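Local coordinates for protein serpin (Taeniopygia guttata, PDB 5HGC) that binds cortisol in a pocket of its serpin fold and may, like many members of that family, inhibit serine proteases, at residues A[212-217]-A[223-228]; A[227-230]-A[234-237]; A[321-326]-A[357-362]. All coordinates share one frame; numbering follows the deposited sequence.

Contact 1: A[212-217]-A[223-228]. With HCY ((11alpha,14beta)-11,17,21-trihydroxypregn-4-ene-3,20-dione), chain B.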
loop_
_atom_site.group_PDB
_atom_site.type_symbol
_atom_site.label_atom_id
_atom_site.label_comp_id
_atom_site.label_asym_id
_atom_site.label_seq_id
_atom_site.Cartn_x
_atom_site.Cartn_y
_atom_site.Cartn_z
ATOM N N PHE A 212 10.761 -19.987 10.893
ATOM C CA PHE A 212 9.909 -18.892 10.487
ATOM C C PHE A 212 8.469 -19.099 10.918
ATOM O O PHE A 212 7.993 -20.249 10.992
ATOM C CB PHE A 212 9.968 -18.762 8.984
ATOM C CG PHE A 212 11.357 -18.667 8.451
ATOM C CD1 PHE A 212 12.152 -17.540 8.704
ATOM C CD2 PHE A 212 11.884 -19.697 7.692
ATOM C CE1 PHE A 212 13.459 -17.471 8.208
ATOM C CE2 PHE A 212 13.176 -19.623 7.163
ATOM C CZ PHE A 212 13.979 -18.521 7.437
ATOM N N ASP A 213 7.755 -17.996 11.149
ATOM C CA ASP A 213 6.351 -18.044 11.436
ATOM C C ASP A 213 5.684 -18.686 10.258
ATOM O O ASP A 213 5.991 -18.377 9.095
ATOM C CB ASP A 213 5.809 -16.653 11.752
ATOM C CG ASP A 213 6.261 -16.152 13.154
ATOM O OD1 ASP A 213 7.066 -16.838 13.843
ATOM O OD2 ASP A 213 5.837 -15.060 13.590
ATOM N N PHE A 214 4.828 -19.649 10.572
ATOM C CA PHE A 214 4.196 -20.485 9.571
ATOM C C PHE A 214 2.775 -20.815 9.982
ATOM O O PHE A 214 2.485 -20.943 11.182
ATOM C CB PHE A 214 4.999 -21.764 9.410
ATOM C CG PHE A 214 4.362 -22.751 8.498
ATOM C CD1 PHE A 214 3.410 -23.703 8.996
ATOM C CD2 PHE A 214 4.678 -22.752 7.138
ATOM C CE1 PHE A 214 2.763 -24.587 8.127
ATOM C CE2 PHE A 214 4.056 -23.666 6.263
ATOM C CZ PHE A 214 3.106 -24.571 6.742
ATOM N N TYR A 215 1.890 -20.954 8.994
ATOM C CA TYR A 215 0.548 -21.468 9.225
ATOM C C TYR A 215 -0.015 -21.940 7.928
ATOM O O TYR A 215 0.209 -21.284 6.921
ATOM C CB TYR A 215 -0.365 -20.383 9.786
ATOM C CG TYR A 215 -1.798 -20.844 9.988
ATOM C CD1 TYR A 215 -2.122 -21.816 10.955
ATOM C CD2 TYR A 215 -2.835 -20.324 9.193
ATOM C CE1 TYR A 215 -3.427 -22.248 11.120
ATOM C CE2 TYR A 215 -4.128 -20.762 9.366
ATOM C CZ TYR A 215 -4.409 -21.716 10.334
ATOM O OH TYR A 215 -5.698 -22.135 10.497
ATOM N N PHE A 216 -0.729 -23.073 7.942
ATOM C CA PHE A 216 -1.463 -23.563 6.775
ATOM C C PHE A 216 -2.932 -23.412 7.096
ATOM O O PHE A 216 -3.309 -23.924 8.127
ATOM C CB PHE A 216 -1.097 -25.054 6.512
ATOM C CG PHE A 216 -1.740 -25.638 5.250
ATOM C CD1 PHE A 216 -1.187 -25.395 3.958
ATOM C CD2 PHE A 216 -2.931 -26.411 5.322
ATOM C CE1 PHE A 216 -1.795 -25.904 2.771
ATOM C CE2 PHE A 216 -3.522 -26.912 4.149
ATOM C CZ PHE A 216 -2.955 -26.659 2.876
ATOM N N ASP A 217 -3.775 -22.706 6.309
ATOM C CA ASP A 217 -5.241 -23.048 6.418
ATOM C C ASP A 217 -5.789 -23.942 5.354
ATOM O O ASP A 217 -5.542 -23.712 4.146
ATOM C CB ASP A 217 -6.240 -21.904 6.714
ATOM C CG ASP A 217 -6.148 -20.791 5.779
ATOM O OD1 ASP A 217 -5.255 -20.885 4.928
ATOM O OD2 ASP A 217 -6.922 -19.799 5.926
ATOM N N THR A 223 -0.504 -21.615 2.150
ATOM C CA THR A 223 0.600 -21.650 3.070
ATOM C C THR A 223 0.902 -20.209 3.400
ATOM O O THR A 223 0.987 -19.418 2.512
ATOM C CB THR A 223 1.786 -22.358 2.422
ATOM O OG1 THR A 223 1.392 -23.695 2.114
ATOM C CG2 THR A 223 2.957 -22.415 3.346
ATOM N N VAL A 224 1.037 -19.882 4.688
ATOM C CA VAL A 224 1.380 -18.542 5.167
ATOM C C VAL A 224 2.755 -18.579 5.809
ATOM O O VAL A 224 2.961 -19.362 6.730
ATOM C CB VAL A 224 0.343 -18.013 6.193
ATOM C CG1 VAL A 224 0.662 -16.555 6.617
ATOM C CG2 VAL A 224 -1.080 -18.137 5.626
ATOM N N VAL A 225 3.683 -17.743 5.334
ATOM C CA VAL A 225 4.952 -17.570 5.990
ATOM C C VAL A 225 5.108 -16.092 6.320
ATOM O O VAL A 225 4.866 -15.216 5.462
ATOM C CB VAL A 225 6.116 -18.077 5.112
ATOM C CG1 VAL A 225 7.451 -17.785 5.748
ATOM C CG2 VAL A 225 5.997 -19.595 4.903
ATOM N N ARG A 226 5.507 -15.807 7.557
ATOM C CA ARG A 226 5.690 -14.439 7.979
ATOM C C ARG A 226 7.148 -14.142 8.367
ATOM O O ARG A 226 7.722 -14.830 9.202
ATOM C CB ARG A 226 4.744 -14.120 9.129
ATOM C CG ARG A 226 4.879 -12.696 9.618
ATOM C CD ARG A 226 5.842 -12.658 10.788
ATOM N NE ARG A 226 5.098 -12.947 12.010
ATOM C CZ ARG A 226 4.184 -12.140 12.530
ATOM N NH1 ARG A 226 3.915 -10.952 11.950
ATOM N NH2 ARG A 226 3.531 -12.514 13.606
ATOM N N LEU A 227 7.711 -13.093 7.775
ATOM C CA LEU A 227 9.113 -12.715 7.931
ATOM C C LEU A 227 9.136 -11.321 8.478
ATOM O O LEU A 227 8.416 -10.465 7.954
ATOM C CB LEU A 227 9.846 -12.735 6.573
ATOM C CG LEU A 227 10.038 -14.098 5.886
ATOM C CD1 LEU A 227 11.022 -14.012 4.722
ATOM C CD2 LEU A 227 10.513 -15.097 6.942
ATOM N N HIS A 228 9.915 -11.077 9.530
ATOM C CA HIS A 228 10.025 -9.719 10.045
ATOM C C HIS A 228 11.059 -8.948 9.285
ATOM O O HIS A 228 12.116 -9.478 8.876
ATOM C CB HIS A 228 10.389 -9.681 11.523
ATOM C CG HIS A 228 9.306 -10.196 12.406
ATOM N ND1 HIS A 228 7.996 -9.760 12.307
ATOM C CD2 HIS A 228 9.329 -11.100 13.403
ATOM C CE1 HIS A 228 7.257 -10.389 13.203
ATOM N NE2 HIS A 228 8.045 -11.200 13.884
HETATM C C1 HCY B . -6.358 -7.443 13.619
HETATM C C2 HCY B . -7.828 -7.046 13.524
HETATM C C3 HCY B . -8.006 -5.682 12.895
HETATM C C4 HCY B . -6.892 -5.034 12.163
HETATM C C5 HCY B . -5.848 -5.769 11.761
HETATM C C6 HCY B . -4.969 -5.247 10.645
HETATM C C7 HCY B . -3.480 -5.383 11.034
HETATM C C8 HCY B . -3.073 -6.706 11.692
HETATM C C9 HCY B . -4.041 -7.042 12.847
HETATM C C10 HCY B . -5.515 -7.118 12.388
HETATM C C12 HCY B . -2.059 -8.195 14.161
HETATM C C11 HCY B . -3.558 -8.203 13.787
HETATM C C13 HCY B . -1.156 -7.892 12.928
HETATM C C14 HCY B . -1.673 -6.618 12.256
HETATM C C15 HCY B . -0.518 -6.124 11.418
HETATM C C16 HCY B . 0.739 -6.508 12.189
HETATM C C17 HCY B . 0.291 -7.483 13.307
HETATM C C18 HCY B . -1.069 -9.076 11.920
HETATM C C19 HCY B . -5.806 -8.165 11.290
HETATM C C20 HCY B . 1.268 -8.625 13.523
HETATM C C21 HCY B . 1.484 -9.200 14.908
HETATM O O1 HCY B . -9.099 -5.154 12.942
HETATM O O2 HCY B . -3.836 -9.387 13.032
HETATM O O3 HCY B . 0.315 -6.793 14.578
HETATM O O4 HCY B . 1.892 -9.100 12.587
HETATM O O5 HCY B . 1.612 -10.600 14.667
HETATM O O HOH W 1 9.401 -15.450 11.082
#

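Contact 2: A[227-230]-A[234-237]. With HCY ((11alpha,14beta)-11,17,21-trihydroxypregn-4-ene-3,20-dione), chain B.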
loop_
_atom_site.group_PDB
_atom_site.type_symbol
_atom_site.label_atom_id
_atom_site.label_comp_id
_atom_site.label_asym_id
_atom_site.label_seq_id
_atom_site.Cartn_x
_atom_site.Cartn_y
_atom_site.Cartn_z
ATOM N N LEU A 227 7.711 -13.093 7.775
ATOM C CA LEU A 227 9.113 -12.715 7.931
ATOM C C LEU A 227 9.136 -11.321 8.478
ATOM O O LEU A 227 8.416 -10.465 7.954
ATOM C CB LEU A 227 9.846 -12.735 6.573
ATOM C CG LEU A 227 10.038 -14.098 5.886
ATOM C CD1 LEU A 227 11.022 -14.012 4.722
ATOM C CD2 LEU A 227 10.513 -15.097 6.942
ATOM N N HIS A 228 9.915 -11.077 9.530
ATOM C CA HIS A 228 10.025 -9.719 10.045
ATOM C C HIS A 228 11.059 -8.948 9.285
ATOM O O HIS A 228 12.116 -9.478 8.876
ATOM C CB HIS A 228 10.389 -9.681 11.523
ATOM C CG HIS A 228 9.306 -10.196 12.406
ATOM N ND1 HIS A 228 7.996 -9.760 12.307
ATOM C CD2 HIS A 228 9.329 -11.100 13.403
ATOM C CE1 HIS A 228 7.257 -10.389 13.203
ATOM N NE2 HIS A 228 8.045 -11.200 13.884
ATOM N N TYR A 229 10.744 -7.676 9.116
ATOM C CA TYR A 229 11.774 -6.678 8.836
ATOM C C TYR A 229 12.435 -6.170 10.140
ATOM O O TYR A 229 11.816 -6.190 11.246
ATOM C CB TYR A 229 11.154 -5.531 8.075
ATOM C CG TYR A 229 10.783 -5.829 6.624
ATOM C CD1 TYR A 229 11.770 -6.107 5.663
ATOM C CD2 TYR A 229 9.433 -5.815 6.209
ATOM C CE1 TYR A 229 11.426 -6.337 4.330
ATOM C CE2 TYR A 229 9.069 -6.068 4.894
ATOM C CZ TYR A 229 10.067 -6.291 3.958
ATOM O OH TYR A 229 9.713 -6.505 2.651
ATOM N N ASN A 230 13.678 -5.714 10.015
ATOM C CA ASN A 230 14.281 -4.857 11.053
ATOM C C ASN A 230 13.387 -3.673 11.235
ATOM O O ASN A 230 12.884 -3.116 10.249
ATOM C CB ASN A 230 15.662 -4.369 10.638
ATOM C CG ASN A 230 16.700 -5.444 10.782
ATOM O OD1 ASN A 230 17.637 -5.527 9.972
ATOM N ND2 ASN A 230 16.539 -6.314 11.810
ATOM N N THR A 234 6.506 -5.956 9.002
ATOM C CA THR A 234 6.523 -7.400 8.868
ATOM C C THR A 234 5.873 -7.802 7.539
ATOM O O THR A 234 4.990 -7.099 7.048
ATOM C CB THR A 234 5.796 -8.027 10.097
ATOM O OG1 THR A 234 6.071 -9.430 10.156
ATOM C CG2 THR A 234 4.263 -7.745 10.089
ATOM N N ALA A 235 6.323 -8.903 6.941
ATOM C CA ALA A 235 5.739 -9.373 5.669
ATOM C C ALA A 235 5.055 -10.741 5.795
ATOM O O ALA A 235 5.683 -11.685 6.268
ATOM C CB ALA A 235 6.796 -9.381 4.600
ATOM N N PHE A 236 3.775 -10.834 5.434
ATOM C CA PHE A 236 3.035 -12.143 5.286
ATOM C C PHE A 236 3.087 -12.580 3.841
ATOM O O PHE A 236 2.682 -11.818 2.961
ATOM C CB PHE A 236 1.556 -12.013 5.641
ATOM C CG PHE A 236 1.291 -11.888 7.125
ATOM C CD1 PHE A 236 1.857 -10.807 7.890
ATOM C CD2 PHE A 236 0.443 -12.806 7.775
ATOM C CE1 PHE A 236 1.597 -10.668 9.267
ATOM C CE2 PHE A 236 0.185 -12.673 9.155
ATOM C CZ PHE A 236 0.748 -11.604 9.896
ATOM N N LEU A 237 3.623 -13.778 3.589
ATOM C CA LEU A 237 3.818 -14.272 2.229
ATOM C C LEU A 237 2.845 -15.417 2.120
ATOM O O LEU A 237 2.934 -16.382 2.896
ATOM C CB LEU A 237 5.243 -14.744 2.052
ATOM C CG LEU A 237 6.288 -13.873 2.746
ATOM C CD1 LEU A 237 7.670 -14.546 2.739
ATOM C CD2 LEU A 237 6.338 -12.493 2.080
HETATM C C1 HCY B . -6.358 -7.443 13.619
HETATM C C2 HCY B . -7.828 -7.046 13.524
HETATM C C3 HCY B . -8.006 -5.682 12.895
HETATM C C4 HCY B . -6.892 -5.034 12.163
HETATM C C5 HCY B . -5.848 -5.769 11.761
HETATM C C6 HCY B . -4.969 -5.247 10.645
HETATM C C7 HCY B . -3.480 -5.383 11.034
HETATM C C8 HCY B . -3.073 -6.706 11.692
HETATM C C9 HCY B . -4.041 -7.042 12.847
HETATM C C10 HCY B . -5.515 -7.118 12.388
HETATM C C12 HCY B . -2.059 -8.195 14.161
HETATM C C11 HCY B . -3.558 -8.203 13.787
HETATM C C13 HCY B . -1.156 -7.892 12.928
HETATM C C14 HCY B . -1.673 -6.618 12.256
HETATM C C15 HCY B . -0.518 -6.124 11.418
HETATM C C16 HCY B . 0.739 -6.508 12.189
HETATM C C17 HCY B . 0.291 -7.483 13.307
HETATM C C18 HCY B . -1.069 -9.076 11.920
HETATM C C19 HCY B . -5.806 -8.165 11.290
HETATM C C20 HCY B . 1.268 -8.625 13.523
HETATM C C21 HCY B . 1.484 -9.200 14.908
HETATM O O1 HCY B . -9.099 -5.154 12.942
HETATM O O2 HCY B . -3.836 -9.387 13.032
HETATM O O3 HCY B . 0.315 -6.793 14.578
HETATM O O4 HCY B . 1.892 -9.100 12.587
HETATM O O5 HCY B . 1.612 -10.600 14.667
#

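Contact 3: A[321-326]-A[357-362]. With HCY ((11alpha,14beta)-11,17,21-trihydroxypregn-4-ene-3,20-dione), chain B.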
loop_
_atom_site.group_PDB
_atom_site.type_symbol
_atom_site.label_atom_id
_atom_site.label_comp_id
_atom_site.label_asym_id
_atom_site.label_seq_id
_atom_site.Cartn_x
_atom_site.Cartn_y
_atom_site.Cartn_z
ATOM N N ALA A 321 2.913 2.655 -6.034
ATOM C CA ALA A 321 3.669 2.014 -4.947
ATOM C C ALA A 321 4.791 1.204 -5.548
ATOM O O ALA A 321 4.643 0.588 -6.582
ATOM C CB ALA A 321 2.795 1.135 -4.071
ATOM N N SER A 322 5.915 1.175 -4.867
ATOM C CA SER A 322 7.062 0.538 -5.402
ATOM C C SER A 322 7.867 -0.147 -4.290
ATOM O O SER A 322 8.052 0.388 -3.177
ATOM C CB SER A 322 7.845 1.604 -6.125
ATOM O OG SER A 322 8.866 1.017 -6.825
ATOM N N LEU A 323 8.373 -1.324 -4.594
ATOM C CA LEU A 323 8.982 -2.180 -3.571
ATOM C C LEU A 323 10.141 -2.930 -4.155
ATOM O O LEU A 323 10.036 -3.510 -5.228
ATOM C CB LEU A 323 7.933 -3.182 -3.055
ATOM C CG LEU A 323 8.421 -4.359 -2.178
ATOM C CD1 LEU A 323 8.815 -3.878 -0.766
ATOM C CD2 LEU A 323 7.403 -5.515 -2.118
ATOM N N ASP A 324 11.246 -2.945 -3.465
ATOM C CA ASP A 324 12.257 -3.923 -3.805
ATOM C C ASP A 324 12.382 -4.975 -2.700
ATOM O O ASP A 324 12.288 -4.661 -1.457
ATOM C CB ASP A 324 13.626 -3.264 -3.995
ATOM C CG ASP A 324 13.670 -2.361 -5.185
ATOM O OD1 ASP A 324 13.096 -2.727 -6.232
ATOM O OD2 ASP A 324 14.271 -1.272 -5.058
ATOM N N VAL A 325 12.626 -6.210 -3.161
ATOM C CA VAL A 325 12.898 -7.347 -2.291
ATOM C C VAL A 325 14.185 -8.007 -2.715
ATOM O O VAL A 325 14.349 -8.434 -3.896
ATOM C CB VAL A 325 11.759 -8.378 -2.398
ATOM C CG1 VAL A 325 12.060 -9.637 -1.557
ATOM C CG2 VAL A 325 10.443 -7.723 -1.995
ATOM N N ASP A 326 15.093 -8.124 -1.754
ATOM C CA ASP A 326 16.299 -8.875 -1.987
ATOM C C ASP A 326 16.844 -9.535 -0.694
ATOM O O ASP A 326 16.124 -9.562 0.312
ATOM C CB ASP A 326 17.315 -8.023 -2.789
ATOM C CG ASP A 326 18.068 -6.969 -1.943
ATOM O OD1 ASP A 326 18.027 -6.939 -0.681
ATOM O OD2 ASP A 326 18.738 -6.143 -2.600
ATOM N N MET A 357 1.901 -10.891 -1.232
ATOM C CA MET A 357 2.797 -10.325 -0.229
ATOM C C MET A 357 2.097 -9.136 0.502
ATOM O O MET A 357 1.681 -8.127 -0.143
ATOM C CB MET A 357 4.108 -9.933 -0.847
ATOM C CG MET A 357 5.028 -9.358 0.200
ATOM S SD MET A 357 6.646 -9.213 -0.559
ATOM C CE MET A 357 7.787 -8.910 0.801
ATOM N N LEU A 358 1.911 -9.271 1.822
ATOM C CA LEU A 358 1.189 -8.244 2.575
ATOM C C LEU A 358 2.142 -7.678 3.624
ATOM O O LEU A 358 2.694 -8.428 4.451
ATOM C CB LEU A 358 -0.085 -8.779 3.222
ATOM C CG LEU A 358 -0.898 -9.774 2.385
ATOM C CD1 LEU A 358 -2.006 -10.360 3.236
ATOM C CD2 LEU A 358 -1.464 -9.126 1.130
ATOM N N ILE A 359 2.379 -6.366 3.568
ATOM C CA ILE A 359 3.375 -5.774 4.450
ATOM C C ILE A 359 2.653 -4.905 5.413
ATOM O O ILE A 359 1.867 -4.071 4.994
ATOM C CB ILE A 359 4.423 -5.011 3.672
ATOM C CG1 ILE A 359 5.086 -5.976 2.658
ATOM C CG2 ILE A 359 5.406 -4.379 4.626
ATOM C CD1 ILE A 359 5.984 -5.351 1.588
ATOM N N PHE A 360 2.896 -5.130 6.697
ATOM C CA PHE A 360 2.246 -4.367 7.774
ATOM C C PHE A 360 3.273 -3.672 8.692
ATOM O O PHE A 360 4.479 -4.102 8.789
ATOM C CB PHE A 360 1.382 -5.249 8.674
ATOM C CG PHE A 360 0.368 -6.096 7.944
ATOM C CD1 PHE A 360 0.711 -7.395 7.482
ATOM C CD2 PHE A 360 -0.936 -5.619 7.727
ATOM C CE1 PHE A 360 -0.211 -8.187 6.817
ATOM C CE2 PHE A 360 -1.853 -6.419 7.064
ATOM C CZ PHE A 360 -1.494 -7.707 6.615
ATOM N N ASP A 361 2.795 -2.627 9.386
ATOM C CA ASP A 361 3.540 -2.114 10.537
ATOM C C ASP A 361 2.998 -2.677 11.876
ATOM O O ASP A 361 1.811 -2.484 12.162
ATOM C CB ASP A 361 3.567 -0.582 10.530
ATOM C CG ASP A 361 4.295 0.004 11.745
ATOM O OD1 ASP A 361 5.271 -0.639 12.244
ATOM O OD2 ASP A 361 3.867 1.108 12.212
ATOM N N ARG A 362 3.865 -3.335 12.670
ATOM C CA ARG A 362 3.504 -3.876 13.995
ATOM C C ARG A 362 3.269 -2.824 15.087
ATOM O O ARG A 362 2.474 -3.087 15.984
ATOM C CB ARG A 362 4.483 -4.933 14.511
ATOM C CG ARG A 362 4.540 -6.231 13.733
ATOM C CD ARG A 362 5.784 -6.995 14.172
ATOM N NE ARG A 362 6.960 -6.515 13.441
ATOM C CZ ARG A 362 8.219 -6.890 13.680
ATOM N NH1 ARG A 362 8.458 -7.749 14.685
ATOM N NH2 ARG A 362 9.237 -6.390 12.929
HETATM C C1 HCY B . -6.358 -7.443 13.619
HETATM C C2 HCY B . -7.828 -7.046 13.524
HETATM C C3 HCY B . -8.006 -5.682 12.895
HETATM C C4 HCY B . -6.892 -5.034 12.163
HETATM C C5 HCY B . -5.848 -5.769 11.761
HETATM C C6 HCY B . -4.969 -5.247 10.645
HETATM C C7 HCY B . -3.480 -5.383 11.034
HETATM C C8 HCY B . -3.073 -6.706 11.692
HETATM C C9 HCY B . -4.041 -7.042 12.847
HETATM C C10 HCY B . -5.515 -7.118 12.388
HETATM C C12 HCY B . -2.059 -8.195 14.161
HETATM C C11 HCY B . -3.558 -8.203 13.787
HETATM C C13 HCY B . -1.156 -7.892 12.928
HETATM C C14 HCY B . -1.673 -6.618 12.256
HETATM C C15 HCY B . -0.518 -6.124 11.418
HETATM C C16 HCY B . 0.739 -6.508 12.189
HETATM C C17 HCY B . 0.291 -7.483 13.307
HETATM C C18 HCY B . -1.069 -9.076 11.920
HETATM C C19 HCY B . -5.806 -8.165 11.290
HETATM C C20 HCY B . 1.268 -8.625 13.523
HETATM C C21 HCY B . 1.484 -9.200 14.908
HETATM O O1 HCY B . -9.099 -5.154 12.942
HETATM O O2 HCY B . -3.836 -9.387 13.032
HETATM O O3 HCY B . 0.315 -6.793 14.578
HETATM O O4 HCY B . 1.892 -9.100 12.587
HETATM O O5 HCY B . 1.612 -10.600 14.667
#

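Contact 1: A[212-217]-A[223-228]
Asp213 and Arg226 run side by side from neighbouring strands of an antiparallel hairpin in sheet B of the serpin fold, pointing the same way, and form a salt bridge. Arg226 NE meets Asp213 OD2 at 2.7 Å (N-H...O angle 166°). The bond lies close to the guanidinium plane and reaches OD2 on its anti side, while the carboxylate plane is turned 60° from that of the guanidinium. The arginine chain starts with CG anti to the backbone N, then bends at chi2 (-94°) and again at chi3, which turns NE to the aspartate and leaves the two terminal nitrogens to reach the steroid, NH1 being shared with Thr234 OG1. NH1 donates to cortisol O4 at 2.8 Å, and NH2 to cortisol O5 at 2.9 Å. His228 lays CE1 over one guanidinium face, toward its rim, its ND1 being hydrogen-bonded to Thr234. A water also joins the strands, accepting from Asp213 N and donating to Arg226 O.

Thr223, on the sheet face that also carries Phe214, Phe216 and Val225, divides its two branches between two rings. Its methyl CG2 sits 3.4 Å from Phe214 CE2, and its OG1 comes to the edge of the Phe216 ring, 3.6 Å from CD1. At the other end of the pairing Leu227 presses CD2 to within 3.4 Å of Phe212 CD1. Beta-branched Thr223, Val224 and Val225 favour an extended backbone, and threonine offers a methyl and a hydroxyl at once.

A leucine in place of Arg226 would probably leave the Asp213 carboxylate without its cationic mate and cortisol O4 and O5 without these two donors. Asp213 is thus a second-shell residue: by engaging NE it is likely to fix the guanidinium rotation and favour a charged, directed donor pair for the ligand.

Contact 2: A[227-230]-A[234-237]
His228 and Thr234 come together through their first torsions: the imidazole CG stands anti to its own carbonyl carbon (chi1 -68°), and the threonine OG1 anti to its own backbone N (chi1 -166°). The two side chains therefore lie alongside each other, and ND1 of His228 hydrogen-bonds to OG1 of Thr234 at 2.9 Å. The same hydroxyl oxygen also receives a hydrogen bond from Arg226 NH1. Its companion branch, the methyl CG2, turns to cortisol and approaches O4 to 3.7 Å; the edge of the Phe236 ring meets that oxygen as well, with CE1 in front.

In this hairpin of serpin sheet B the face with Leu227 and Ala235 is largely apolar. Leu227 and Leu237 cross at about a right angle, with Leu227 CD1 3.9 Å from Leu237 CD1. Tyr229 brings CE2 to within 4.0 Å of Ala235 CB. The short alanine side chain suits the place beside this broad ring, which is itself stacked on Trp179. Between the two faces, Leu227 and Ala235 pair through both backbone bonds, Leu227 N to Ala235 O at 2.9 Å and Ala235 N to Leu227 O at 2.8 Å.

With His228 and Arg226 both holding its OG1, Thr234 is probably fixed in rotation, its methyl kept toward the steroid.

Contact 3: A[321-326]-A[357-362]
The carboxylate of Asp324 is gripped through both oxygens, OD1 by Ser277 OG and OD2 by Tyr174 OH, while its neighbours Leu323 and Val325 point the other way and touch Met357. Leu323 CD2 lies 4.1 Å from Met357 SD. The methionine chain is stretched out, with CG anti to the backbone N (chi1 -180°) and every later torsion also near anti, and this length carries its methyl beyond the leucine to Val325, where Met357 CE and Val325 CG2 stand 4.0 Å apart. Met357 and Val325 slide past each other in opposite directions, whereas Leu323 and Ile359 meet tip to tip, CD1 of Leu323 4.0 Å from CD1 of Ile359. That same Ile359 CD1 also touches the second leucine methyl.

In serpin terms a strand of sheet A here packs on a strand of sheet B: 316-325 passes over 355-361 at 99°, with segment axes 11.5 Å apart. Such a gap suits two layers of side chains: the unbranched, flexible methionine reaches furthest, while leucine and isoleucine meet half-way by their end methyls. Tyr229 touches both Met357 and Ile359, and Phe273 and Phe276 pack on Val325.

Alternation along 321-325 sorts residues by chemistry, with Ser322 and Asp324 on one face and Leu323 and Val325 on the other. On 357-361 it puts Phe360 on the face toward the ligand, its CB 3.5 Å from cortisol C15. Farther along, Arg362 donates from NE to Ser232 O and from NH2 to Ala233 O, tying the end of this strand to the chain just before Thr234.

In the fold
Contacts 1 and 2 share Leu227 and His228 on the strand 222-228, and their centres are about 10 Å apart; Val225 O and Leu237 N, 2.7 Å apart, tie the shared strand to 233-240. Contact 3 lies about 8 Å from contact 2, between centres, and about 15 Å from contact 1. Its strand 355-361 extends the same sheet beyond 233-240, with Thr234 N 2.8 Å from Phe360 O. All three reach cortisol: Arg226 supplies two N-H donors, Thr234 and Phe236 touch the same end of the steroid, and Phe360 meets its ring carbons. Asn365 and Ser261 add further hydrogen bonds, in a pocket reminiscent of that in corticosteroid-binding globulin.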